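Local coordinates for NikO protein (Streptomyces tendae, PDB 4FQD) that is an enolpyruvyl transferase essential in nikkomycin biosynthesis, moving the enolpyruvyl group of phosphoenolpyruvate to an acceptor hydroxyl, probably on a uridine nucleotide, at residues G120-S125 with V163-Q168; L15-G20 with P423-L428; L375-I380 with P400-R405. The protein carries 4 engineered substitutions. One frame throughout, in Å; residues are numbered along the deposited sequence.

Interaction 1: G120-S125 with V163-Q168; sequences GVARLS and VDLTAQ
An edge strand and a central strand of a three-stranded antiparallel sheet pair here, Val121–Leu124 running against Val163–Thr166 with an angle of 162° between their directions. Ala122 pairs with Leu165 and Leu124 with Val163 at hydrogen-bonded positions. Beyond them Ala167 N donates to Gly120 O at 2.9 Å, just where the chain leaves helix 112-118; the positive phi of Gly120 would press a CB against the preceding carbonyl oxygen, so glycine suits the turn. The face carrying Ala122, Leu124, Val163 and Leu165 is apolar and lies on helices 112-118 and 142-149. Ala122 CB sits 4.1 Å from Leu165 CB, and Leu124 CB lies 4.0 Å from Val163 CB. The other face, more exposed, carries a charged pair along with Val121 and Thr166. There Arg123, with CG anti to its backbone N (chi1 -172°) and an extended chain, runs beside Asp164, and NH1 forms a salt bridge to OD1 at 2.8 Å. Asp164 OD1 lies obliquely to the guanidinium, and the two planes are 56° apart. Val121 CG1 meets Thr166 CG2 at 3.7 Å, one of the two valine methyls against the threonine methyl. One apolar face on helices and one mixed, more exposed face is the layering of the inverse alpha/beta barrel of EPSP synthase and MurA relatives.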
ATOM      1  N   GLY A 120      -1.464   7.758 -43.614  1.00 21.17           N
ATOM      2  CA  GLY A 120      -2.679   8.509 -43.361  1.00 20.21           C
ATOM      3  C   GLY A 120      -3.803   7.615 -42.872  1.00 25.56           C
ATOM      4  O   GLY A 120      -4.796   8.091 -42.321  1.00 29.64           O
ATOM      5  N   VAL A 121      -3.641   6.312 -43.077  1.00 26.62           N
ATOM      6  CA  VAL A 121      -4.635   5.334 -42.656  1.00 21.21           C
ATOM      7  C   VAL A 121      -3.981   4.156 -41.945  1.00 24.16           C
ATOM      8  O   VAL A 121      -2.811   3.847 -42.177  1.00 25.43           O
ATOM      9  CB  VAL A 121      -5.459   4.807 -43.848  1.00 22.43           C
ATOM     10  CG1 VAL A 121      -6.495   5.833 -44.278  1.00 21.55           C
ATOM     11  CG2 VAL A 121      -4.545   4.441 -45.005  1.00 18.88           C
ATOM     12  N   ALA A 122      -4.747   3.504 -41.076  1.00 24.91           N
ATOM     13  CA  ALA A 122      -4.272   2.339 -40.341  1.00 22.87           C
ATOM     14  C   ALA A 122      -5.452   1.544 -39.798  1.00 34.61           C
ATOM     15  O   ALA A 122      -6.406   2.117 -39.270  1.00 34.63           O
ATOM     16  CB  ALA A 122      -3.350   2.762 -39.208  1.00 24.56           C
ATOM     17  N   ARG A 123      -5.387   0.224 -39.931  1.00 31.05           N
ATOM     18  CA  ARG A 123      -6.449  -0.639 -39.432  1.00 42.27           C
ATOM     19  C   ARG A 123      -6.021  -1.343 -38.151  1.00 41.58           C
ATOM     20  O   ARG A 123      -4.960  -1.962 -38.096  1.00 37.52           O
ATOM     21  CB  ARG A 123      -6.855  -1.668 -40.488  1.00 38.74           C
ATOM     22  CG  ARG A 123      -8.086  -2.480 -40.116  1.00 42.59           C
ATOM     23  CD  ARG A 123      -8.502  -3.410 -41.243  1.00 51.15           C
ATOM     24  NE  ARG A 123      -9.844  -3.947 -41.039  1.00 46.64           N
ATOM     25  CZ  ARG A 123     -10.948  -3.418 -41.556  1.00 51.98           C
ATOM     26  NH1 ARG A 123     -10.877  -2.334 -42.318  1.00 52.62           N
ATOM     27  NH2 ARG A 123     -12.126  -3.975 -41.314  1.00 57.49           N
ATOM     28  N   LEU A 124      -6.851  -1.238 -37.119  1.00 45.62           N
ATOM     29  CA  LEU A 124      -6.568  -1.888 -35.848  1.00 48.11           C
ATOM     30  C   LEU A 124      -7.391  -3.164 -35.705  1.00 53.83           C
ATOM     31  O   LEU A 124      -8.525  -3.134 -35.229  1.00 47.09           O
ATOM     32  CB  LEU A 124      -6.846  -0.937 -34.683  1.00 44.94           C
ATOM     33  CG  LEU A 124      -6.443  -1.450 -33.302  1.00 52.19           C
ATOM     34  CD1 LEU A 124      -5.018  -1.971 -33.337  1.00 47.91           C
ATOM     35  CD2 LEU A 124      -6.590  -0.353 -32.261  1.00 50.70           C
ATOM     36  N   SER A 125      -6.807  -4.283 -36.125  1.00 55.78           N
ATOM     37  CA  SER A 125      -7.495  -5.569 -36.114  1.00 60.32           C
ATOM     38  C   SER A 125      -7.821  -6.036 -34.700  1.00 64.83           C
ATOM     39  O   SER A 125      -7.134  -5.679 -33.743  1.00 57.67           O
ATOM     40  CB  SER A 125      -6.654  -6.626 -36.831  1.00 60.69           C
ATOM     41  OG  SER A 125      -6.391  -6.244 -38.171  1.00 66.13           O
ATOM     42  N   VAL A 163     -10.810  -1.424 -35.857  1.00 45.97           N
ATOM     43  CA  VAL A 163     -10.918   0.025 -35.972  1.00 45.78           C
ATOM     44  C   VAL A 163     -10.069   0.552 -37.125  1.00 36.39           C
ATOM     45  O   VAL A 163      -8.910   0.171 -37.278  1.00 32.66           O
ATOM     46  CB  VAL A 163     -10.485   0.731 -34.671  1.00 48.48           C
ATOM     47  CG1 VAL A 163     -10.811   2.214 -34.740  1.00 40.02           C
ATOM     48  CG2 VAL A 163     -11.160   0.095 -33.466  1.00 53.38           C
ATOM     49  N   ASP A 164     -10.659   1.424 -37.936  1.00 40.21           N
ATOM     50  CA  ASP A 164      -9.940   2.069 -39.027  1.00 34.73           C
ATOM     51  C   ASP A 164      -9.526   3.479 -38.629  1.00 33.82           C
ATOM     52  O   ASP A 164     -10.371   4.311 -38.299  1.00 31.10           O
ATOM     53  CB  ASP A 164     -10.806   2.114 -40.287  1.00 41.99           C
ATOM     54  CG  ASP A 164     -11.019   0.743 -40.898  1.00 50.16           C
ATOM     55  OD1 ASP A 164     -10.083  -0.081 -40.846  1.00 49.61           O
ATOM     56  OD2 ASP A 164     -12.120   0.489 -41.430  1.00 50.70           O
ATOM     57  N   LEU A 165      -8.224   3.746 -38.660  1.00 27.56           N
ATOM     58  CA  LEU A 165      -7.714   5.063 -38.295  1.00 22.75           C
ATOM     59  C   LEU A 165      -7.483   5.923 -39.533  1.00 27.89           C
ATOM     60  O   LEU A 165      -6.996   5.438 -40.554  1.00 22.87           O
ATOM     61  CB  LEU A 165      -6.418   4.941 -37.489  1.00 28.04           C
ATOM     62  CG  LEU A 165      -6.426   4.039 -36.252  1.00 28.83           C
ATOM     63  CD1 LEU A 165      -5.198   4.301 -35.395  1.00 30.23           C
ATOM     64  CD2 LEU A 165      -7.695   4.219 -35.437  1.00 35.01           C
ATOM     65  N   THR A 166      -7.842   7.199 -39.439  1.00 29.61           N
ATOM     66  CA  THR A 166      -7.634   8.144 -40.532  1.00 27.75           C
ATOM     67  C   THR A 166      -7.104   9.475 -40.012  1.00 29.67           C
ATOM     68  O   THR A 166      -7.506   9.938 -38.943  1.00 33.97           O
ATOM     69  CB  THR A 166      -8.932   8.396 -41.327  1.00 26.91           C
ATOM     70  OG1 THR A 166     -10.017   8.619 -40.417  1.00 37.93           O
ATOM     71  CG2 THR A 166      -9.261   7.206 -42.210  1.00 28.66           C
ATOM     72  N   ALA A 167      -6.202  10.088 -40.772  1.00 25.84           N
ATOM     73  CA  ALA A 167      -5.620  11.368 -40.389  1.00 28.81           C
ATOM     74  C   ALA A 167      -5.034  12.099 -41.592  1.00 30.39           C
ATOM     75  O   ALA A 167      -3.950  11.760 -42.068  1.00 30.47           O
ATOM     76  CB  ALA A 167      -4.554  11.166 -39.323  1.00 29.73           C
ATOM     77  N   GLN A 168      -5.753  13.105 -42.080  1.00 35.83           N
ATOM     78  CA  GLN A 168      -5.263  13.927 -43.180  1.00 44.76           C
ATOM     79  C   GLN A 168      -4.082  14.780 -42.737  1.00 41.80           C
ATOM     80  O   GLN A 168      -3.111  14.948 -43.474  1.00 43.60           O
ATOM     81  CB  GLN A 168      -6.377  14.819 -43.732  1.00 42.49           C
ATOM     82  CG  GLN A 168      -7.082  14.237 -44.941  1.00 50.55           C
ATOM     83  CD  GLN A 168      -6.122  13.930 -46.073  1.00 54.96           C
ATOM     84  OE1 GLN A 168      -5.769  12.774 -46.305  1.00 58.14           O
ATOM     85  NE2 GLN A 168      -5.693  14.967 -46.784  1.00 44.31           N
TER

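Interaction 2: L15-G20 with P423-L428; sequences LLEIHG and PGRTTL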
ATOM      1  N   LEU A  15       3.380 -30.842 -21.093  1.00 29.53           N
ATOM      2  CA  LEU A  15       3.562 -30.554 -19.678  1.00 23.81           C
ATOM      3  C   LEU A  15       5.022 -30.274 -19.350  1.00 20.96           C
ATOM      4  O   LEU A  15       5.920 -30.598 -20.125  1.00 21.53           O
ATOM      5  CB  LEU A  15       3.094 -31.738 -18.829  1.00 30.09           C
ATOM      6  CG  LEU A  15       1.605 -32.064 -18.732  1.00 36.55           C
ATOM      7  CD1 LEU A  15       1.412 -33.342 -17.934  1.00 31.33           C
ATOM      8  CD2 LEU A  15       0.855 -30.922 -18.083  1.00 37.18           C
ATOM      9  N   LEU A  16       5.246 -29.667 -18.190  1.00 27.19           N
ATOM     10  CA  LEU A  16       6.578 -29.587 -17.608  1.00 19.44           C
ATOM     11  C   LEU A  16       6.619 -30.500 -16.392  1.00 18.23           C
ATOM     12  O   LEU A  16       5.821 -30.349 -15.468  1.00 18.67           O
ATOM     13  CB  LEU A  16       6.915 -28.154 -17.194  1.00 17.89           C
ATOM     14  CG  LEU A  16       7.240 -27.157 -18.305  1.00 21.74           C
ATOM     15  CD1 LEU A  16       7.649 -25.821 -17.708  1.00 14.08           C
ATOM     16  CD2 LEU A  16       8.333 -27.699 -19.213  1.00 16.44           C
ATOM     17  N   GLU A  17       7.536 -31.461 -16.401  1.00 23.93           N
ATOM     18  CA  GLU A  17       7.676 -32.380 -15.280  1.00 18.92           C
ATOM     19  C   GLU A  17       8.819 -31.923 -14.381  1.00 22.42           C
ATOM     20  O   GLU A  17       9.991 -32.052 -14.736  1.00 23.69           O
ATOM     21  CB  GLU A  17       7.916 -33.804 -15.780  1.00 23.47           C
ATOM     22  CG  GLU A  17       7.900 -34.861 -14.687  1.00 30.53           C
ATOM     23  CD  GLU A  17       7.991 -36.269 -15.240  1.00 38.25           C
ATOM     24  OE1 GLU A  17       7.033 -36.709 -15.912  1.00 37.48           O
ATOM     25  OE2 GLU A  17       9.022 -36.934 -15.010  1.00 38.12           O
ATOM     26  N   ILE A  18       8.467 -31.385 -13.218  1.00 19.38           N
ATOM     27  CA  ILE A  18       9.450 -30.789 -12.321  1.00 19.72           C
ATOM     28  C   ILE A  18       9.802 -31.687 -11.137  1.00 17.76           C
ATOM     29  O   ILE A  18       8.923 -32.153 -10.413  1.00 16.73           O
ATOM     30  CB  ILE A  18       8.965 -29.425 -11.782  1.00 18.41           C
ATOM     31  CG1 ILE A  18       8.618 -28.484 -12.937  1.00 16.05           C
ATOM     32  CG2 ILE A  18      10.017 -28.800 -10.879  1.00 14.82           C
ATOM     33  CD1 ILE A  18       7.140 -28.191 -13.062  1.00 14.46           C
ATOM     34  N   HIS A  19      11.096 -31.926 -10.952  1.00 22.69           N
ATOM     35  CA  HIS A  19      11.589 -32.631  -9.777  1.00 21.34           C
ATOM     36  C   HIS A  19      12.449 -31.691  -8.942  1.00 16.77           C
ATOM     37  O   HIS A  19      13.660 -31.600  -9.142  1.00 17.34           O
ATOM     38  CB  HIS A  19      12.401 -33.863 -10.180  1.00 22.97           C
ATOM     39  CG  HIS A  19      11.599 -34.916 -10.879  1.00 33.04           C
ATOM     40  ND1 HIS A  19      11.497 -34.989 -12.251  1.00 34.61           N
ATOM     41  CD2 HIS A  19      10.859 -35.941 -10.393  1.00 25.18           C
ATOM     42  CE1 HIS A  19      10.731 -36.014 -12.581  1.00 33.38           C
ATOM     43  NE2 HIS A  19      10.330 -36.608 -11.471  1.00 25.65           N
ATOM     44  N   GLY A  20      11.816 -30.987  -8.010  1.00 14.75           N
ATOM     45  CA  GLY A  20      12.513 -30.013  -7.191  1.00 17.10           C
ATOM     46  C   GLY A  20      13.263 -30.639  -6.032  1.00 18.02           C
ATOM     47  O   GLY A  20      13.225 -31.853  -5.835  1.00 18.95           O
ATOM     48  N   PRO A 423      10.531 -30.831  -2.701  1.00 20.88           N
ATOM     49  CA  PRO A 423      11.265 -32.096  -2.820  1.00 22.87           C
ATOM     50  C   PRO A 423      10.375 -33.228  -3.331  1.00 22.49           C
ATOM     51  O   PRO A 423      10.073 -34.161  -2.588  1.00 26.95           O
ATOM     52  CB  PRO A 423      11.705 -32.374  -1.381  1.00 13.79           C
ATOM     53  CG  PRO A 423      10.665 -31.713  -0.545  1.00 18.35           C
ATOM     54  CD  PRO A 423      10.268 -30.474  -1.296  1.00 18.31           C
ATOM     55  N   GLY A 424       9.966 -33.142  -4.592  1.00 19.62           N
ATOM     56  CA  GLY A 424       9.103 -34.146  -5.185  1.00 15.55           C
ATOM     57  C   GLY A 424       8.739 -33.810  -6.617  1.00 17.06           C
ATOM     58  O   GLY A 424       9.360 -32.945  -7.235  1.00 18.10           O
ATOM     59  N   ARG A 425       7.726 -34.489  -7.145  1.00 18.68           N
ATOM     60  CA  ARG A 425       7.315 -34.278  -8.528  1.00 20.36           C
ATOM     61  C   ARG A 425       6.150 -33.298  -8.634  1.00 21.05           C
ATOM     62  O   ARG A 425       5.183 -33.378  -7.875  1.00 21.86           O
ATOM     63  CB  ARG A 425       6.946 -35.607  -9.192  1.00 21.59           C
ATOM     64  CG  ARG A 425       6.993 -35.569 -10.714  1.00 27.85           C
ATOM     65  CD  ARG A 425       6.539 -36.888 -11.321  1.00 33.18           C
ATOM     66  NE  ARG A 425       5.088 -36.954 -11.463  1.00 40.50           N
ATOM     67  CZ  ARG A 425       4.443 -36.822 -12.618  1.00 49.75           C
ATOM     68  NH1 ARG A 425       5.120 -36.623 -13.741  1.00 48.57           N
ATOM     69  NH2 ARG A 425       3.119 -36.893 -12.652  1.00 39.54           N
ATOM     70  N   THR A 426       6.254 -32.374  -9.582  1.00 18.52           N
ATOM     71  CA  THR A 426       5.194 -31.408  -9.845  1.00 15.89           C
ATOM     72  C   THR A 426       5.059 -31.194 -11.347  1.00 18.92           C
ATOM     73  O   THR A 426       6.058 -31.098 -12.061  1.00 21.95           O
ATOM     74  CB  THR A 426       5.483 -30.052  -9.169  1.00 16.62           C
ATOM     75  OG1 THR A 426       5.701 -30.248  -7.766  1.00 19.64           O
ATOM     76  CG2 THR A 426       4.321 -29.089  -9.367  1.00 12.87           C
ATOM     77  N   THR A 427       3.823 -31.128 -11.829  1.00 13.36           N
ATOM     78  CA  THR A 427       3.578 -30.855 -13.237  1.00 20.58           C
ATOM     79  C   THR A 427       3.046 -29.441 -13.429  1.00 22.53           C
ATOM     80  O   THR A 427       2.256 -28.948 -12.624  1.00 19.26           O
ATOM     81  CB  THR A 427       2.594 -31.864 -13.853  1.00 20.20           C
ATOM     82  OG1 THR A 427       1.378 -31.867 -13.099  1.00 27.17           O
ATOM     83  CG2 THR A 427       3.193 -33.263 -13.845  1.00 22.62           C
ATOM     84  N   LEU A 428       3.491 -28.791 -14.499  1.00 26.49           N
ATOM     85  CA  LEU A 428       3.051 -27.441 -14.822  1.00 18.83           C
ATOM     86  C   LEU A 428       2.670 -27.340 -16.295  1.00 21.14           C
ATOM     87  O   LEU A 428       3.462 -27.685 -17.173  1.00 23.34           O
ATOM     88  CB  LEU A 428       4.152 -26.428 -14.499  1.00 15.94           C
ATOM     89  CG  LEU A 428       3.870 -24.969 -14.866  1.00 19.13           C
ATOM     90  CD1 LEU A 428       2.668 -24.437 -14.098  1.00 11.32           C
ATOM     91  CD2 LEU A 428       5.097 -24.107 -14.616  1.00 16.95           C
TER
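Strand residues Leu15–His19 run against Arg425–Leu428 at 156°, their short axes 4.7 Å apart, and five backbone bonds tie them together. Leu16 exchanges a pair of these bonds with Leu428 and Ile18 another with Thr426; Ile18 N to Thr426 O is 2.7 Å. Gly20 N reaches Gly424 O in a longer fifth bond of 3.2 Å, just past the end of one strand and before the start of the other. On the inner face Ile18 crosses Leu428 obliquely and its CD1 touches Leu428 CB at 3.8 Å. Bulky aliphatic side chains such as Ile18 and Leu428 suit this buried face, which lies against helix 409-419 through Leu416 and Ala419 under Ile18 and Leu415 under Leu428. These are the two middle strands of a mixed four-stranded sheet in the inverse alpha/beta barrel, with strand 402-405 beyond one and strand 451-456 beyond the other. The other face is polar. Glu17 has CG anti to its backbone N, while the Arg425 chain bends at chi3 (85°), turning NE aside. The carboxylate meets the guanidinium at its edge, Glu17 OE1 lying 2.9 Å from Arg425 NH1 in a salt bridge with the two planes 78° apart. The aliphatic part of the same arginine serves His19: Arg425 CG lies obliquely to the imidazole ring, 3.6 Å from His19 NE2. Glu17 OE2 also has a long, weak ion pair with Arg453 of strand 451-456.

Interaction 3: L375-I380 with P400-R405; sequences LEALGI and PGTDLR
Leu378, in the last turn of helix 372-378, lays its side chain at about a right angle across both Thr402 and Leu404 of strand 402-405. This is helix-on-sheet packing in the inverse alpha/beta barrel: the helix end rests against an outermost strand of a mixed four-stranded sheet, and the side chains of Thr402 and Leu404, two apart on the strand, leave the backbone toward it. Leu378 has CG anti to its carbonyl carbon (chi1 -67°), and its two methyls divide the work. CD1 meets Leu404 CD2 at 3.8 Å, whereas CD2 lies 3.6 Å from Thr402 OG1, an apolar methyl beside a hydroxyl. A leucine suits the place because its fork spans both strand residues, and it also touches Ala418 of helix 409-419. Leu404 continues inward to Leu415 of that helix and to Leu428 of the adjoining strand.

Ala377 makes the outer part of the contact. Its CB points at the strand, 4.3 Å from Thr402 CG2 and 4.4 Å from Leu404 CD1, and the small side chain lets the helix come near. Thr402 meets it with its methyl: CG2 approaches Ala377 O at 3.7 Å. Along its edge the strand is joined to strand 425-429, where Thr402 O accepts from Thr427 OG1.

Just beyond Leu378 the helix closes in a Schellman motif. Gly379 takes a phi of 121°, which suits glycine since a CB would jam against the preceding carbonyl oxygen, and its N donates to Glu376 O at 3.2 Å. Leu375 O is gripped twice: Leu378 N and Ile380 N, each 3.2 Å away, reach it from opposite faces of its carbonyl plane.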
ATOM      1  N   LEU A 375      -0.220 -21.585  -6.093  1.00 15.16           N
ATOM      2  CA  LEU A 375       0.762 -21.591  -5.014  1.00 15.47           C
ATOM      3  C   LEU A 375       0.166 -22.228  -3.765  1.00 13.85           C
ATOM      4  O   LEU A 375       0.883 -22.803  -2.946  1.00 15.94           O
ATOM      5  CB  LEU A 375       1.228 -20.169  -4.694  1.00 15.19           C
ATOM      6  CG  LEU A 375       2.145 -19.480  -5.705  1.00 15.84           C
ATOM      7  CD1 LEU A 375       2.480 -18.074  -5.237  1.00 15.47           C
ATOM      8  CD2 LEU A 375       3.413 -20.291  -5.915  1.00 15.02           C
ATOM      9  N   GLU A 376      -1.152 -22.116  -3.630  1.00 16.62           N
ATOM     10  CA  GLU A 376      -1.874 -22.697  -2.504  1.00 17.82           C
ATOM     11  C   GLU A 376      -1.732 -24.215  -2.494  1.00 17.97           C
ATOM     12  O   GLU A 376      -1.633 -24.833  -1.434  1.00 16.10           O
ATOM     13  CB  GLU A 376      -3.356 -22.321  -2.581  1.00 17.97           C
ATOM     14  CG  GLU A 376      -4.130 -22.555  -1.298  1.00 23.77           C
ATOM     15  CD  GLU A 376      -4.208 -21.311  -0.437  1.00 38.91           C
ATOM     16  OE1 GLU A 376      -4.076 -20.200  -0.991  1.00 36.96           O
ATOM     17  OE2 GLU A 376      -4.398 -21.441   0.790  1.00 38.55           O
ATOM     18  N   ALA A 377      -1.722 -24.807  -3.685  1.00 20.02           N
ATOM     19  CA  ALA A 377      -1.611 -26.255  -3.832  1.00 21.14           C
ATOM     20  C   ALA A 377      -0.256 -26.769  -3.361  1.00 17.89           C
ATOM     21  O   ALA A 377      -0.132 -27.919  -2.937  1.00 23.06           O
ATOM     22  CB  ALA A 377      -1.862 -26.660  -5.278  1.00 14.80           C
ATOM     23  N   LEU A 378       0.760 -25.915  -3.437  1.00 14.70           N
ATOM     24  CA  LEU A 378       2.109 -26.296  -3.036  1.00 16.65           C
ATOM     25  C   LEU A 378       2.310 -26.207  -1.526  1.00 14.82           C
ATOM     26  O   LEU A 378       3.276 -26.746  -0.988  1.00 16.60           O
ATOM     27  CB  LEU A 378       3.149 -25.439  -3.760  1.00 13.52           C
ATOM     28  CG  LEU A 378       3.260 -25.653  -5.271  1.00 18.76           C
ATOM     29  CD1 LEU A 378       4.321 -24.742  -5.862  1.00  9.27           C
ATOM     30  CD2 LEU A 378       3.562 -27.110  -5.588  1.00 13.60           C
ATOM     31  N   GLY A 379       1.393 -25.526  -0.846  1.00 15.43           N
ATOM     32  CA  GLY A 379       1.462 -25.395   0.599  1.00 15.53           C
ATOM     33  C   GLY A 379       1.530 -23.954   1.065  1.00 11.62           C
ATOM     34  O   GLY A 379       1.421 -23.672   2.258  1.00 17.22           O
ATOM     35  N   ILE A 380       1.711 -23.039   0.119  1.00 15.50           N
ATOM     36  CA  ILE A 380       1.792 -21.617   0.430  1.00 16.78           C
ATOM     37  C   ILE A 380       0.417 -21.059   0.790  1.00 14.67           C
ATOM     38  O   ILE A 380      -0.553 -21.255   0.058  1.00 17.06           O
ATOM     39  CB  ILE A 380       2.386 -20.822  -0.749  1.00 12.47           C
ATOM     40  CG1 ILE A 380       3.738 -21.412  -1.154  1.00 12.44           C
ATOM     41  CG2 ILE A 380       2.525 -19.352  -0.390  1.00 11.41           C
ATOM     42  CD1 ILE A 380       4.388 -20.709  -2.324  1.00 12.64           C
ATOM     43  N   PRO A 400       4.246 -32.052  -2.798  1.00 19.02           N
ATOM     44  CA  PRO A 400       4.531 -32.625  -4.115  1.00 20.78           C
ATOM     45  C   PRO A 400       3.314 -33.335  -4.703  1.00 21.64           C
ATOM     46  O   PRO A 400       2.294 -33.482  -4.030  1.00 15.91           O
ATOM     47  CB  PRO A 400       5.615 -33.650  -3.798  1.00 17.87           C
ATOM     48  CG  PRO A 400       5.225 -34.156  -2.444  1.00 19.83           C
ATOM     49  CD  PRO A 400       4.579 -32.995  -1.715  1.00 19.22           C
ATOM     50  N   GLY A 401       3.430 -33.770  -5.955  1.00 22.79           N
ATOM     51  CA  GLY A 401       2.382 -34.540  -6.602  1.00 19.51           C
ATOM     52  C   GLY A 401       1.175 -33.723  -7.021  1.00 23.12           C
ATOM     53  O   GLY A 401       0.052 -34.224  -7.027  1.00 23.77           O
ATOM     54  N   THR A 402       1.406 -32.464  -7.379  1.00 19.80           N
ATOM     55  CA  THR A 402       0.322 -31.583  -7.798  1.00 22.51           C
ATOM     56  C   THR A 402       0.373 -31.287  -9.294  1.00 20.72           C
ATOM     57  O   THR A 402       1.393 -31.507  -9.947  1.00 18.35           O
ATOM     58  CB  THR A 402       0.354 -30.248  -7.029  1.00 26.31           C
ATOM     59  OG1 THR A 402       1.619 -29.606  -7.234  1.00 21.51           O
ATOM     60  CG2 THR A 402       0.147 -30.485  -5.540  1.00 19.51           C
ATOM     61  N   ASP A 403      -0.740 -30.793  -9.827  1.00 27.03           N
ATOM     62  CA  ASP A 403      -0.812 -30.374 -11.222  1.00 23.32           C
ATOM     63  C   ASP A 403      -1.107 -28.884 -11.313  1.00 22.86           C
ATOM     64  O   ASP A 403      -2.250 -28.457 -11.147  1.00 26.56           O
ATOM     65  CB  ASP A 403      -1.887 -31.160 -11.974  1.00 26.26           C
ATOM     66  CG  ASP A 403      -1.515 -32.612 -12.172  1.00 41.99           C
ATOM     67  OD1 ASP A 403      -0.623 -32.889 -13.002  1.00 50.88           O
ATOM     68  OD2 ASP A 403      -2.121 -33.476 -11.508  1.00 51.53           O
ATOM     69  N   LEU A 404      -0.072 -28.098 -11.581  1.00 16.13           N
ATOM     70  CA  LEU A 404      -0.203 -26.645 -11.602  1.00 20.78           C
ATOM     71  C   LEU A 404      -0.532 -26.111 -12.992  1.00 20.49           C
ATOM     72  O   LEU A 404       0.046 -26.540 -13.990  1.00 20.41           O
ATOM     73  CB  LEU A 404       1.072 -25.985 -11.070  1.00 18.79           C
ATOM     74  CG  LEU A 404       1.141 -25.687  -9.568  1.00 20.37           C
ATOM     75  CD1 LEU A 404       0.770 -26.898  -8.735  1.00 16.12           C
ATOM     76  CD2 LEU A 404       2.527 -25.200  -9.192  1.00 21.15           C
ATOM     77  N   ARG A 405      -1.468 -25.171 -13.048  1.00 18.51           N
ATOM     78  CA  ARG A 405      -1.835 -24.530 -14.304  1.00 19.34           C
ATOM     79  C   ARG A 405      -1.469 -23.052 -14.284  1.00 19.52           C
ATOM     80  O   ARG A 405      -1.883 -22.312 -13.391  1.00 16.03           O
ATOM     81  CB  ARG A 405      -3.331 -24.694 -14.579  1.00 26.40           C
ATOM     82  CG  ARG A 405      -3.808 -23.943 -15.812  1.00 45.45           C
ATOM     83  CD  ARG A 405      -5.318 -24.016 -15.964  1.00 45.06           C
ATOM     84  NE  ARG A 405      -5.783 -23.258 -17.121  1.00 63.46           N
ATOM     85  CZ  ARG A 405      -5.819 -23.736 -18.361  1.00 69.57           C
ATOM     86  NH1 ARG A 405      -5.410 -24.973 -18.605  1.00 64.58           N
ATOM     87  NH2 ARG A 405      -6.258 -22.979 -19.357  1.00 58.99           N
TER

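From the N terminus, strand 14-19 opens interaction 2, which closes only at 423-428, with 402 residues between its segments, so most of the chain lies between them. Within that span interactions 1 and 3 follow in series and none of the contacts cross: 120-125 joins 163-168 across 37 residues, and much later 375-380 meets 400-405 across 19. Interaction 1 ties together a sheet on the far side of the chain's centre, about 47 Å between centres from either of the others. Interactions 2 and 3 adjoin, their centres about 10 Å apart, because strands 402-405 and 425-429 are neighbours in one sheet. The N-terminal strand, helix 372-378 and the late strands therefore belong to one lobe.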